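Local coordinates for protein 2-aminomuconic 6-semialdehyde dehydrogenase (Pseudomonas sp., PDB 7BZV) that probably oxidises 2-aminomuconic 6-semialdehyde with NAD+ as cofactor in the meta-cleavage breakdown of 2-aminophenol, working as a tetramer, at residues G11-S16 with L188-M193; A44-G49 with P222-I227; A73-R78 with M193-I198; V147-P152 with L158-K163; V261-C266 with S404-R409. All blocks are in the same frame, centred on the assembly; numbering follows the deposited sequence. Where two conformers were deposited one is given.

Contact 1. Residues G11-S16 with L188-M193; sequences GKWVES and LLAEVM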
# COMPACT_ATOMS: atom_id res chain seq x y z
N GLY B 11 -17.59 -33.84 6.27
CA GLY B 11 -19.01 -33.71 6.04
C GLY B 11 -19.89 -34.62 6.86
O GLY B 11 -21.11 -34.60 6.67
N LYS B 12 -19.32 -35.40 7.78
CA LYS B 12 -20.08 -36.38 8.55
C LYS B 12 -19.91 -36.11 10.04
O LYS B 12 -18.80 -35.83 10.50
CB LYS B 12 -19.64 -37.82 8.21
CG LYS B 12 -19.74 -38.18 6.71
CD LYS B 12 -19.13 -39.54 6.40
CE LYS B 12 -18.32 -39.51 5.10
NZ LYS B 12 -16.90 -39.94 5.29
N TRP B 13 -21.01 -36.17 10.77
CA TRP B 13 -20.96 -36.19 12.22
C TRP B 13 -20.46 -37.54 12.71
O TRP B 13 -20.81 -38.59 12.17
CB TRP B 13 -22.35 -35.87 12.78
CG TRP B 13 -22.85 -34.53 12.28
CD1 TRP B 13 -23.72 -34.30 11.25
CD2 TRP B 13 -22.49 -33.22 12.79
NE1 TRP B 13 -23.93 -32.94 11.10
CE2 TRP B 13 -23.19 -32.26 12.03
CE3 TRP B 13 -21.65 -32.79 13.82
CZ2 TRP B 13 -23.07 -30.89 12.27
CZ3 TRP B 13 -21.53 -31.42 14.07
CH2 TRP B 13 -22.24 -30.49 13.29
N VAL B 14 -19.60 -37.51 13.72
CA VAL B 14 -18.84 -38.67 14.17
C VAL B 14 -18.88 -38.66 15.70
O VAL B 14 -18.47 -37.68 16.33
CB VAL B 14 -17.39 -38.63 13.68
CG1 VAL B 14 -16.62 -39.86 14.16
CG2 VAL B 14 -17.34 -38.51 12.15
N GLU B 15 -19.38 -39.74 16.28
CA GLU B 15 -19.42 -39.95 17.72
C GLU B 15 -18.22 -40.77 18.17
O GLU B 15 -17.44 -41.28 17.36
CB GLU B 15 -20.73 -40.64 18.11
CG GLU B 15 -21.97 -39.78 17.81
CD GLU B 15 -23.27 -40.48 18.19
OE1 GLU B 15 -24.36 -39.89 17.98
OE2 GLU B 15 -23.22 -41.61 18.70
N SER B 16 -18.09 -40.93 19.49
CA SER B 16 -16.89 -41.55 20.04
C SER B 16 -17.21 -42.47 21.21
O SER B 16 -18.14 -42.22 21.98
CB SER B 16 -15.89 -40.50 20.51
OG SER B 16 -14.73 -41.09 21.07
N LEU B 188 -21.85 -25.56 16.75
CA LEU B 188 -22.84 -24.83 15.95
C LEU B 188 -22.20 -24.24 14.69
O LEU B 188 -22.83 -24.19 13.62
CB LEU B 188 -23.47 -23.72 16.78
CG LEU B 188 -24.29 -24.20 17.99
CD1 LEU B 188 -24.86 -23.04 18.78
CD2 LEU B 188 -25.42 -25.12 17.55
N LEU B 189 -20.95 -23.83 14.78
CA LEU B 189 -20.30 -23.32 13.58
C LEU B 189 -20.22 -24.40 12.51
O LEU B 189 -20.49 -24.14 11.33
CB LEU B 189 -18.93 -22.76 13.92
CG LEU B 189 -18.24 -22.04 12.73
CD1 LEU B 189 -19.04 -20.86 12.22
CD2 LEU B 189 -16.82 -21.56 13.12
N ALA B 190 -19.89 -25.63 12.90
CA ALA B 190 -19.90 -26.73 11.94
C ALA B 190 -21.29 -26.93 11.34
O ALA B 190 -21.42 -27.18 10.13
CB ALA B 190 -19.40 -28.01 12.60
N GLU B 191 -22.34 -26.84 12.16
CA GLU B 191 -23.69 -26.93 11.60
C GLU B 191 -23.91 -25.85 10.55
O GLU B 191 -24.49 -26.11 9.50
CB GLU B 191 -24.73 -26.82 12.72
CG GLU B 191 -24.67 -27.98 13.72
CD GLU B 191 -25.79 -27.94 14.78
OE1 GLU B 191 -26.69 -27.08 14.70
OE2 GLU B 191 -25.77 -28.79 15.69
N VAL B 192 -23.40 -24.65 10.81
CA VAL B 192 -23.56 -23.56 9.84
C VAL B 192 -22.81 -23.88 8.55
O VAL B 192 -23.33 -23.68 7.45
CB VAL B 192 -23.08 -22.24 10.46
CG1 VAL B 192 -22.95 -21.16 9.37
CG2 VAL B 192 -24.03 -21.80 11.52
N MET B 193 -21.57 -24.36 8.68
CA MET B 193 -20.81 -24.71 7.49
C MET B 193 -21.59 -25.71 6.65
O MET B 193 -21.70 -25.58 5.44
CB MET B 193 -19.45 -25.27 7.87
CG MET B 193 -18.67 -24.29 8.73
SD MET B 193 -18.15 -22.99 7.52
CE MET B 193 -17.42 -21.88 8.81
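Trp13 reaches helix 184-196 with the six-membered end of its indole and meets two successive residues there. The first, Ala190, points its CB at the ring, 3.8 Å from Trp13 CH2. Phe8 and Phe203 also lie against this alanine. Glu191 comes next and gives the closer touch, its CG lying 3.5 Å from Trp13 CH2. The same methylene sits 3.6 Å from Trp13 CZ2, so the outer corner of the indole rests on the aliphatic part of the glutamate. Glu191 is extended beyond CG and crosses the indole at about a right angle, with its carboxylate plane 85° from the ring plane. Its OE1 forms a salt bridge with Arg79. The indole is brought to the helix by chi1 of -57°, which sets CG opposite the carbonyl carbon. Its NE1 makes a weak hydrogen bond to Glu194. With an alanine here, a gap is likely to open beside Ala190 and the Glu191 methylene, and Glu194 would lose this weak bond. The contact joins edge strand 12-14 of the small N-terminal mixed sheet to a helix packed on the large mixed sheet, probably the Rossmann-like NAD-binding domain, as in other aldehyde dehydrogenases.

Contact 2. Residues A44-G49 with P222-I227; sequences AAVKAG and PDISAI. With SO4 (sulfate ion), chain H.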
# COMPACT_ATOMS: atom_id res chain seq x y z
N ALA B 44 -7.85 -38.59 10.04
CA ALA B 44 -8.91 -38.56 9.04
C ALA B 44 -9.27 -37.12 8.67
O ALA B 44 -9.44 -36.80 7.48
CB ALA B 44 -10.15 -39.31 9.54
N ALA B 45 -9.33 -36.24 9.66
CA ALA B 45 -9.65 -34.85 9.38
C ALA B 45 -8.58 -34.20 8.51
O ALA B 45 -8.90 -33.48 7.55
CB ALA B 45 -9.82 -34.09 10.70
N VAL B 46 -7.30 -34.43 8.82
CA VAL B 46 -6.25 -33.78 8.04
C VAL B 46 -6.30 -34.27 6.60
O VAL B 46 -6.10 -33.50 5.64
CB VAL B 46 -4.87 -34.01 8.69
CG1 VAL B 46 -3.77 -33.54 7.74
CG2 VAL B 46 -4.74 -33.26 10.06
N LYS B 47 -6.54 -35.57 6.42
CA LYS B 47 -6.55 -36.13 5.09
C LYS B 47 -7.78 -35.67 4.32
O LYS B 47 -7.68 -35.35 3.13
CB LYS B 47 -6.46 -37.66 5.18
CG LYS B 47 -5.11 -38.12 5.78
CD LYS B 47 -3.87 -37.58 5.00
CE LYS B 47 -4.12 -37.44 3.47
NZ LYS B 47 -3.14 -36.52 2.77
N ALA B 48 -8.93 -35.58 5.00
CA ALA B 48 -10.10 -34.99 4.36
C ALA B 48 -9.86 -33.53 3.95
O ALA B 48 -10.37 -33.09 2.92
CB ALA B 48 -11.31 -35.08 5.30
N GLY B 49 -9.08 -32.76 4.72
CA GLY B 49 -8.82 -31.39 4.32
C GLY B 49 -7.98 -31.31 3.06
O GLY B 49 -8.31 -30.59 2.11
N PRO B 222 2.27 -34.65 10.73
CA PRO B 222 3.28 -34.17 9.77
C PRO B 222 2.67 -33.47 8.56
O PRO B 222 3.41 -32.78 7.84
CB PRO B 222 4.03 -35.45 9.37
CG PRO B 222 3.04 -36.58 9.61
CD PRO B 222 2.10 -36.12 10.73
N ASP B 223 1.37 -33.64 8.31
CA ASP B 223 0.68 -33.08 7.15
C ASP B 223 -0.14 -31.84 7.48
O ASP B 223 -0.83 -31.31 6.59
CB ASP B 223 -0.23 -34.13 6.50
CG ASP B 223 0.54 -35.34 5.99
OD1 ASP B 223 1.74 -35.18 5.68
OD2 ASP B 223 -0.06 -36.44 5.90
N ILE B 224 -0.13 -31.38 8.72
CA ILE B 224 -0.67 -30.07 9.02
C ILE B 224 0.19 -29.00 8.34
O ILE B 224 1.42 -29.13 8.25
CB ILE B 224 -0.74 -29.87 10.54
CG1 ILE B 224 -1.98 -29.06 10.94
CG2 ILE B 224 0.53 -29.22 11.02
CD1 ILE B 224 -3.30 -29.79 10.70
N SER B 225 -0.44 -27.95 7.85
CA SER B 225 0.28 -26.95 7.05
C SER B 225 0.64 -25.72 7.86
O SER B 225 1.54 -24.95 7.46
CB SER B 225 -0.55 -26.56 5.83
OG SER B 225 -0.98 -27.71 5.09
N ALA B 226 -0.03 -25.51 8.97
CA ALA B 226 0.22 -24.38 9.85
C ALA B 226 -0.57 -24.64 11.11
O ALA B 226 -1.52 -25.43 11.10
CB ALA B 226 -0.18 -23.05 9.19
N ILE B 227 -0.14 -24.01 12.19
CA ILE B 227 -0.81 -24.17 13.48
C ILE B 227 -1.03 -22.79 14.05
O ILE B 227 -0.08 -22.01 14.18
CB ILE B 227 -0.02 -25.02 14.50
CG1 ILE B 227 0.35 -26.39 13.94
CG2 ILE B 227 -0.85 -25.21 15.77
CD1 ILE B 227 1.60 -26.98 14.59
S SO4 H . 2.76 -29.22 4.08
O1 SO4 H . 1.45 -29.21 3.46
O2 SO4 H . 2.89 -28.12 5.02
O3 SO4 H . 3.80 -29.09 3.06
O4 SO4 H . 2.93 -30.49 4.79
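Val46, Asp223 and Ile224 carry most of this contact between helix 39-52 and the loop leading into strand 226-230. Val46 points from the helix at the loop and divides its two methyls between two neighbouring residues. Val46 CG1, opposite the backbone N with chi1 at 170°, lies 3.8 Å from Asp223 CB. Val46 CG1 is also 3.9 Å from Asp223 O, which accepts a hydrogen bond from His50. The other methyl, Val46 CG2, lies 3.8 Å from CD1 of Ile224. Val46 crosses each of these side chains at about a right angle. The Ile224 side chain also touches Val146 of strand 134-150.

Of the Asp223 side chain, CB is what meets the valine. Its carboxylate has two basic side chains near it. OD1 forms a salt bridge with Arg414 of the second subunit. On the other oxygen, the lysine chain, bent at chi2 and chi3, brings Lys47 CD to 4.1 Å from Asp223 OD2. Lys47 NZ stays 4.4 Å from Asp223 OD2, too far for a salt bridge.

A sulfate ion, probably from the crystallisation liquor, lies near the same loop. Ser225 OG donates a long hydrogen bond of 3.3 Å to sulfate O1.

The chemistry is mixed. Val46 and Ile224 give a small apolar contact between helix and loop. The charge of Asp223 is probably balanced mainly by Arg414 of the second subunit, and Lys47 probably adds a weaker attraction. The loop therefore packs within its own chain and also takes part in the tetramer interface.

Contact 3. Residues A73-R78 with M193-I198; sequences ANEMER and MEAVGI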
# COMPACT_ATOMS: atom_id res chain seq x y z
N ALA B 73 -21.52 -15.89 7.57
CA ALA B 73 -21.91 -14.87 8.52
C ALA B 73 -23.43 -14.68 8.55
O ALA B 73 -24.01 -14.50 9.62
CB ALA B 73 -21.22 -13.54 8.19
N ASN B 74 -24.08 -14.67 7.39
CA ASN B 74 -25.53 -14.50 7.36
C ASN B 74 -26.23 -15.63 8.10
O ASN B 74 -27.20 -15.40 8.83
CB ASN B 74 -26.04 -14.42 5.92
CG ASN B 74 -25.71 -13.09 5.23
OD1 ASN B 74 -25.37 -12.09 5.86
ND2 ASN B 74 -25.77 -13.10 3.91
N GLU B 75 -25.75 -16.87 7.93
CA GLU B 75 -26.38 -17.99 8.62
C GLU B 75 -26.12 -17.93 10.12
O GLU B 75 -27.02 -18.20 10.92
CB GLU B 75 -25.90 -19.31 8.02
CG GLU B 75 -26.37 -20.55 8.76
CD GLU B 75 -27.88 -20.77 8.71
OE1 GLU B 75 -28.63 -19.90 8.22
OE2 GLU B 75 -28.33 -21.83 9.19
N MET B 76 -24.90 -17.54 10.53
CA MET B 76 -24.66 -17.29 11.95
C MET B 76 -25.62 -16.26 12.51
O MET B 76 -26.12 -16.40 13.63
CB MET B 76 -23.22 -16.83 12.18
CG MET B 76 -22.18 -17.91 11.90
SD MET B 76 -20.50 -17.26 12.08
CE MET B 76 -20.41 -16.95 13.86
N GLU B 77 -25.84 -15.17 11.77
CA GLU B 77 -26.75 -14.14 12.26
C GLU B 77 -28.17 -14.69 12.39
O GLU B 77 -28.85 -14.43 13.38
CB GLU B 77 -26.72 -12.95 11.33
CG GLU B 77 -27.29 -11.67 11.89
CD GLU B 77 -26.72 -10.48 11.15
OE1 GLU B 77 -27.04 -10.38 9.95
OE2 GLU B 77 -25.93 -9.71 11.74
N ARG B 78 -28.62 -15.46 11.40
CA ARG B 78 -29.95 -16.06 11.48
C ARG B 78 -30.08 -16.95 12.70
O ARG B 78 -31.17 -17.06 13.27
CB ARG B 78 -30.23 -16.87 10.22
CG ARG B 78 -31.68 -17.36 10.11
CD ARG B 78 -31.85 -18.36 8.99
NE ARG B 78 -31.27 -19.69 9.24
CZ ARG B 78 -31.82 -20.61 10.04
NH1 ARG B 78 -32.95 -20.35 10.69
NH2 ARG B 78 -31.22 -21.78 10.19
N MET B 193 -21.57 -24.36 8.68
CA MET B 193 -20.81 -24.71 7.49
C MET B 193 -21.59 -25.71 6.65
O MET B 193 -21.70 -25.58 5.44
CB MET B 193 -19.45 -25.27 7.87
CG MET B 193 -18.67 -24.29 8.73
SD MET B 193 -18.15 -22.99 7.52
CE MET B 193 -17.42 -21.88 8.81
N GLU B 194 -22.16 -26.71 7.30
CA GLU B 194 -22.92 -27.72 6.58
C GLU B 194 -24.16 -27.11 5.96
O GLU B 194 -24.51 -27.44 4.82
CB GLU B 194 -23.27 -28.86 7.54
CG GLU B 194 -24.27 -29.85 7.01
CD GLU B 194 -24.62 -30.87 8.07
OE1 GLU B 194 -25.19 -30.48 9.11
OE2 GLU B 194 -24.29 -32.06 7.87
N ALA B 195 -24.84 -26.21 6.68
CA ALA B 195 -26.10 -25.65 6.18
C ALA B 195 -25.89 -24.81 4.92
O ALA B 195 -26.69 -24.90 3.99
CB ALA B 195 -26.78 -24.81 7.25
N VAL B 196 -24.84 -23.99 4.88
CA VAL B 196 -24.66 -23.14 3.71
C VAL B 196 -24.03 -23.89 2.55
O VAL B 196 -23.99 -23.36 1.43
CB VAL B 196 -23.80 -21.89 4.02
CG1 VAL B 196 -24.44 -21.07 5.12
CG2 VAL B 196 -22.40 -22.28 4.41
N GLY B 197 -23.51 -25.07 2.80
CA GLY B 197 -22.98 -25.90 1.74
C GLY B 197 -21.49 -25.88 1.56
O GLY B 197 -21.01 -26.24 0.48
N ILE B 198 -20.73 -25.47 2.58
CA ILE B 198 -19.28 -25.55 2.50
C ILE B 198 -18.90 -26.99 2.13
O ILE B 198 -19.40 -27.93 2.74
CB ILE B 198 -18.63 -25.12 3.83
CG1 ILE B 198 -18.84 -23.61 4.05
CG2 ILE B 198 -17.17 -25.52 3.87
CD1 ILE B 198 -18.00 -22.72 3.15
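Glu75 and Val196 lie alongside each other, their side chains running in opposite directions. Val196 CG1 touches Glu75 CB at 3.7 Å and Glu75 CG at 4.2 Å. The glutamate carries its CG opposite the backbone N, chi1 174°, and then bends at chi2, which turns the carboxylate to Arg78, three residues on in the same helix. Arg78 takes it side-on with two nitrogens. Arg78 NE meets Glu75 OE1 at 2.8 Å, and NH2 of Arg78 meets OE2 of Glu75 at 3.1 Å. Both bonds arrive on the syn side and lie close to the guanidinium plane, but 22 to 25° out of the carboxylate plane. This salt bridge fixes the rotation of the carboxylate. Glu75 OE2 also passes 3.9 Å from Ala195 CB. A leucine here would probably leave Arg78 without its carboxylate mate and free to turn.

A Schellman motif ends the second helix, with Gly197, at positive phi, as its C-prime residue. Ile198 N bonds back to Met193 O at 3.0 Å. The contact lies at the surface and packs helix 62-78 on helix 184-196, the latter probably of the NAD-binding domain. Met193, Val196 and Ile198 continue the packing onto Ile72, while Met76 and Ala73 touch helix 95-119.

Contact 4. Residues V147-P152 with L158-K163; sequences VGVISP and LLLTWK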
# COMPACT_ATOMS: atom_id res chain seq x y z
N VAL B 147 -4.98 -26.02 7.95
CA VAL B 147 -4.58 -25.22 9.10
C VAL B 147 -5.18 -25.83 10.36
O VAL B 147 -6.40 -26.04 10.44
CB VAL B 147 -5.02 -23.77 8.91
CG1 VAL B 147 -4.81 -22.96 10.19
CG2 VAL B 147 -4.29 -23.16 7.74
N GLY B 148 -4.34 -26.12 11.35
CA GLY B 148 -4.83 -26.58 12.64
C GLY B 148 -5.15 -25.40 13.55
O GLY B 148 -4.33 -24.49 13.72
N VAL B 149 -6.36 -25.40 14.11
CA VAL B 149 -6.87 -24.29 14.93
C VAL B 149 -7.16 -24.83 16.33
O VAL B 149 -8.07 -25.65 16.51
CB VAL B 149 -8.13 -23.64 14.33
CG1 VAL B 149 -8.63 -22.53 15.25
CG2 VAL B 149 -7.89 -23.11 12.92
N ILE B 150 -6.42 -24.36 17.31
CA ILE B 150 -6.61 -24.75 18.69
C ILE B 150 -7.08 -23.49 19.42
O ILE B 150 -6.34 -22.50 19.48
CB ILE B 150 -5.33 -25.33 19.30
CG1 ILE B 150 -4.93 -26.58 18.51
CG2 ILE B 150 -5.55 -25.64 20.77
CD1 ILE B 150 -3.53 -27.05 18.77
N SER B 151 -8.32 -23.53 19.91
CA SER B 151 -9.08 -22.34 20.32
C SER B 151 -9.32 -22.33 21.82
O SER B 151 -9.61 -23.39 22.40
CB SER B 151 -10.44 -22.29 19.61
OG SER B 151 -10.37 -21.50 18.45
N PRO B 152 -9.27 -21.16 22.46
CA PRO B 152 -9.36 -21.11 23.92
C PRO B 152 -10.81 -21.06 24.42
O PRO B 152 -11.77 -20.92 23.66
CB PRO B 152 -8.63 -19.81 24.27
CG PRO B 152 -8.96 -18.90 23.10
CD PRO B 152 -9.04 -19.83 21.88
N LEU B 158 -15.55 -16.05 19.37
CA LEU B 158 -14.84 -14.89 18.81
C LEU B 158 -13.43 -15.26 18.34
O LEU B 158 -13.05 -14.97 17.20
CB LEU B 158 -14.81 -13.80 19.86
CG LEU B 158 -14.27 -12.41 19.48
CD1 LEU B 158 -14.67 -11.44 20.62
CD2 LEU B 158 -12.83 -12.42 19.34
N LEU B 159 -12.64 -15.91 19.20
CA LEU B 159 -11.27 -16.29 18.83
C LEU B 159 -11.23 -17.46 17.85
O LEU B 159 -10.30 -17.56 17.04
CB LEU B 159 -10.45 -16.63 20.07
CG LEU B 159 -10.09 -15.37 20.88
CD1 LEU B 159 -9.36 -15.71 22.19
CD2 LEU B 159 -9.27 -14.38 20.05
N LEU B 160 -12.22 -18.35 17.90
CA LEU B 160 -12.34 -19.35 16.85
C LEU B 160 -12.52 -18.70 15.48
O LEU B 160 -11.77 -19.00 14.54
CB LEU B 160 -13.50 -20.30 17.16
CG LEU B 160 -13.84 -21.33 16.08
CD1 LEU B 160 -12.61 -22.20 15.78
CD2 LEU B 160 -15.03 -22.21 16.49
N THR B 161 -13.53 -17.83 15.32
CA THR B 161 -13.75 -17.28 14.00
C THR B 161 -12.63 -16.30 13.60
O THR B 161 -12.43 -16.06 12.40
CB THR B 161 -15.12 -16.60 13.87
OG1 THR B 161 -15.20 -15.46 14.74
CG2 THR B 161 -16.24 -17.59 14.20
N TRP B 162 -11.92 -15.71 14.56
CA TRP B 162 -10.78 -14.86 14.24
C TRP B 162 -9.70 -15.61 13.46
O TRP B 162 -8.98 -15.00 12.66
CB TRP B 162 -10.22 -14.32 15.55
CG TRP B 162 -8.94 -13.60 15.54
CD1 TRP B 162 -7.78 -13.96 16.16
CD2 TRP B 162 -8.68 -12.37 14.87
NE1 TRP B 162 -6.80 -13.02 15.92
CE2 TRP B 162 -7.33 -12.03 15.13
CE3 TRP B 162 -9.44 -11.51 14.08
CZ2 TRP B 162 -6.73 -10.85 14.63
CZ3 TRP B 162 -8.84 -10.36 13.56
CH2 TRP B 162 -7.52 -10.04 13.85
N LYS B 163 -9.57 -16.92 13.69
CA LYS B 163 -8.65 -17.79 12.94
C LYS B 163 -9.33 -18.42 11.74
O LYS B 163 -8.75 -18.44 10.65
CB LYS B 163 -8.10 -18.91 13.84
CG LYS B 163 -7.52 -18.45 15.19
CD LYS B 163 -6.57 -17.26 15.03
CE LYS B 163 -5.90 -16.84 16.36
NZ LYS B 163 -5.22 -17.94 17.10
O HOH W 1 -6.33 -20.30 17.74
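Val149 sets its CG1 methyl over two side chains of helix 156-169, Lys163 CB at 3.9 Å and Leu160 CD1 at 4.0 Å. Strand 134-150, this helix and strand 173-177 form a beta-alpha-beta unit, probably of the Rossmann-like NAD-binding domain, and the contact packs the first strand against the crossover helix. With chi1 at 179°, CG1 of Val149 stands opposite the backbone N and reaches the helix. Val149 and Leu160 cross at about a right angle, and both also touch Val176 of strand 173-177.

Beyond the strand end, Ser151 points toward the helix. Ser151 OG lies 3.3 Å from Leu160 CA and 3.6 Å from Leu160 CD1, so the serine packs closely on the backbone there. Pro152 follows. Its ring crosses the Leu159 side chain at about a right angle, with CG of Pro152 3.3 Å from CD1 of Leu159. That is tighter than usual for two carbons. Thr230 of strand 226-230 touches both residues.

Lys163 is buried, and its amine is well satisfied. The chain bends at chi2 and chi4, and NZ hydrogen-bonds to Thr228 and Thr230. A single water completes the link between the segments: it accepts from Lys163 NZ at 2.7 Å and donates to Ile150 O at 2.8 Å.

Contact 5. Residues V261-C266 with S404-R409; sequences VIFADC and SEVIRR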
# COMPACT_ATOMS: atom_id res chain seq x y z
N VAL B 261 -2.26 2.58 32.72
CA VAL B 261 -1.55 3.77 33.17
C VAL B 261 -2.54 4.94 33.18
O VAL B 261 -2.99 5.39 32.12
CB VAL B 261 -0.34 4.10 32.28
CG1 VAL B 261 0.42 5.27 32.81
CG2 VAL B 261 0.57 2.91 32.18
N ILE B 262 -2.83 5.47 34.38
CA ILE B 262 -3.86 6.48 34.58
C ILE B 262 -3.20 7.75 35.11
O ILE B 262 -2.72 7.80 36.25
CB ILE B 262 -4.96 5.98 35.52
CG1 ILE B 262 -5.53 4.67 34.92
CG2 ILE B 262 -6.04 7.07 35.71
CD1 ILE B 262 -6.25 3.85 35.94
N PHE B 263 -3.18 8.78 34.28
CA PHE B 263 -2.65 10.08 34.63
C PHE B 263 -3.71 10.96 35.28
O PHE B 263 -4.92 10.84 35.06
CB PHE B 263 -2.06 10.79 33.39
CG PHE B 263 -0.77 10.16 32.91
CD1 PHE B 263 0.46 10.57 33.43
CD2 PHE B 263 -0.79 9.14 31.99
CE1 PHE B 263 1.63 9.97 33.01
CE2 PHE B 263 0.40 8.54 31.53
CZ PHE B 263 1.60 8.94 32.05
N ALA B 264 -3.21 11.90 36.10
CA ALA B 264 -4.10 12.78 36.84
C ALA B 264 -4.95 13.66 35.93
O ALA B 264 -6.04 14.09 36.34
CB ALA B 264 -3.25 13.64 37.79
N ASP B 265 -4.49 13.95 34.71
CA ASP B 265 -5.27 14.80 33.81
C ASP B 265 -6.29 14.01 33.00
O ASP B 265 -6.89 14.57 32.07
CB ASP B 265 -4.36 15.61 32.88
CG ASP B 265 -3.58 14.74 31.91
OD1 ASP B 265 -3.93 13.55 31.74
OD2 ASP B 265 -2.61 15.22 31.30
N CYS B 266 -6.54 12.75 33.34
CA CYS B 266 -7.50 11.98 32.56
C CYS B 266 -8.91 12.52 32.75
O CYS B 266 -9.21 13.25 33.69
CB CYS B 266 -7.45 10.49 32.91
SG CYS B 266 -8.14 10.03 34.50
N SER B 404 8.59 8.94 32.90
CA SER B 404 9.71 8.01 32.67
C SER B 404 9.61 6.81 33.58
O SER B 404 9.82 5.66 33.16
CB SER B 404 11.04 8.74 32.89
OG SER B 404 11.18 9.80 31.97
N GLU B 405 9.28 7.05 34.85
CA GLU B 405 9.11 5.97 35.81
C GLU B 405 8.04 5.00 35.36
O GLU B 405 8.21 3.78 35.42
CB GLU B 405 8.75 6.56 37.19
CG GLU B 405 8.42 5.54 38.26
CD GLU B 405 7.50 6.11 39.37
OE1 GLU B 405 7.32 7.34 39.45
OE2 GLU B 405 6.99 5.31 40.16
N VAL B 406 6.89 5.52 34.92
CA VAL B 406 5.78 4.59 34.73
C VAL B 406 5.98 3.80 33.44
O VAL B 406 5.56 2.64 33.35
CB VAL B 406 4.41 5.32 34.78
CG1 VAL B 406 4.18 6.13 33.55
CG2 VAL B 406 3.30 4.30 34.99
N ILE B 407 6.66 4.37 32.43
CA ILE B 407 6.97 3.59 31.23
C ILE B 407 7.86 2.40 31.61
O ILE B 407 7.59 1.25 31.23
CB ILE B 407 7.63 4.49 30.16
CG1 ILE B 407 6.61 5.49 29.64
CG2 ILE B 407 8.24 3.67 29.04
CD1 ILE B 407 7.18 6.72 29.02
N ARG B 408 8.90 2.66 32.40
CA ARG B 408 9.81 1.59 32.80
C ARG B 408 9.05 0.51 33.57
O ARG B 408 9.19 -0.68 33.29
CB ARG B 408 10.96 2.15 33.65
CG ARG B 408 11.77 1.08 34.40
CD ARG B 408 12.89 1.69 35.27
NE ARG B 408 12.41 2.47 36.41
CZ ARG B 408 11.81 1.95 37.48
NH1 ARG B 408 11.62 0.64 37.57
NH2 ARG B 408 11.41 2.74 38.45
N ARG B 409 8.20 0.91 34.51
CA ARG B 409 7.49 -0.08 35.30
C ARG B 409 6.45 -0.82 34.48
O ARG B 409 6.23 -2.02 34.67
CB ARG B 409 6.85 0.61 36.51
CG ARG B 409 7.88 1.28 37.45
CD ARG B 409 7.21 2.11 38.56
NE ARG B 409 6.44 1.26 39.47
CZ ARG B 409 5.57 1.74 40.37
NH1 ARG B 409 5.37 3.05 40.48
NH2 ARG B 409 4.91 0.91 41.16
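Val406 points from helix 403-411 toward the end of strand 258-262. From CB the side chain forks into two methyls. Val406 CG2, opposite the backbone N, meets Val261 CG1 at 3.7 Å and Val261 CG2 at 4.2 Å. The other branch, CG1, sits between the backbone N and the carbonyl carbon (chi1 73°). Val406 CG1 lies 3.9 Å from Val261 CG1 and 4.1 Å from Phe263 CZ. The two valines thus reach toward each other tip to tip. The phenylalanine comes in obliquely and offers the far corner of its ring. Phe400 meets that ring edge-to-face, and Tyr294 and Ile421 of the flanking strands touch Val406 and Val261 respectively.

One turn of the helix carries its own salt bridge, Arg409 NH1 to Glu405 OE2 at 2.8 Å. The bond reaches the anti side of the carboxylate and is bent, with an N-H...O angle of 136°. Arg409 NE forms a second salt bridge, to Asp381.

Across the segments the touching groups are all hydrocarbon. The helix is held here by apolar packing to the seven-stranded sheet, probably that of the catalytic domain, as in other aldehyde dehydrogenases. No hydrogen bond joins the segments, while Glu405 and Arg409 pair with each other and Arg409 also with Asp381.

How the contacts relate
Contacts 1 to 4 gather in one part of the chain. Contact 5 lies far off, on the seven-stranded sheet, on the opposite side of the chain's centre from contacts 1, 2 and 3. Contacts 1 and 3 use the same helix, 184-196, share Met193 and have centres about 12 Å apart. Their segments also touch through Val192 and Glu75. Contact 4 is buried and touches each of the other three: Leu160 meets Leu189 of contact 1, Thr161 meets Met76 of contact 3, and Gly148 pairs with Ala226 of contact 2 in the shared sheet. Contacts 1 and 2 do not touch, with nearest atoms about 6 Å apart. Contact 5 is about 35 Å from contact 4, centre to centre. The sulfate lies at contact 2.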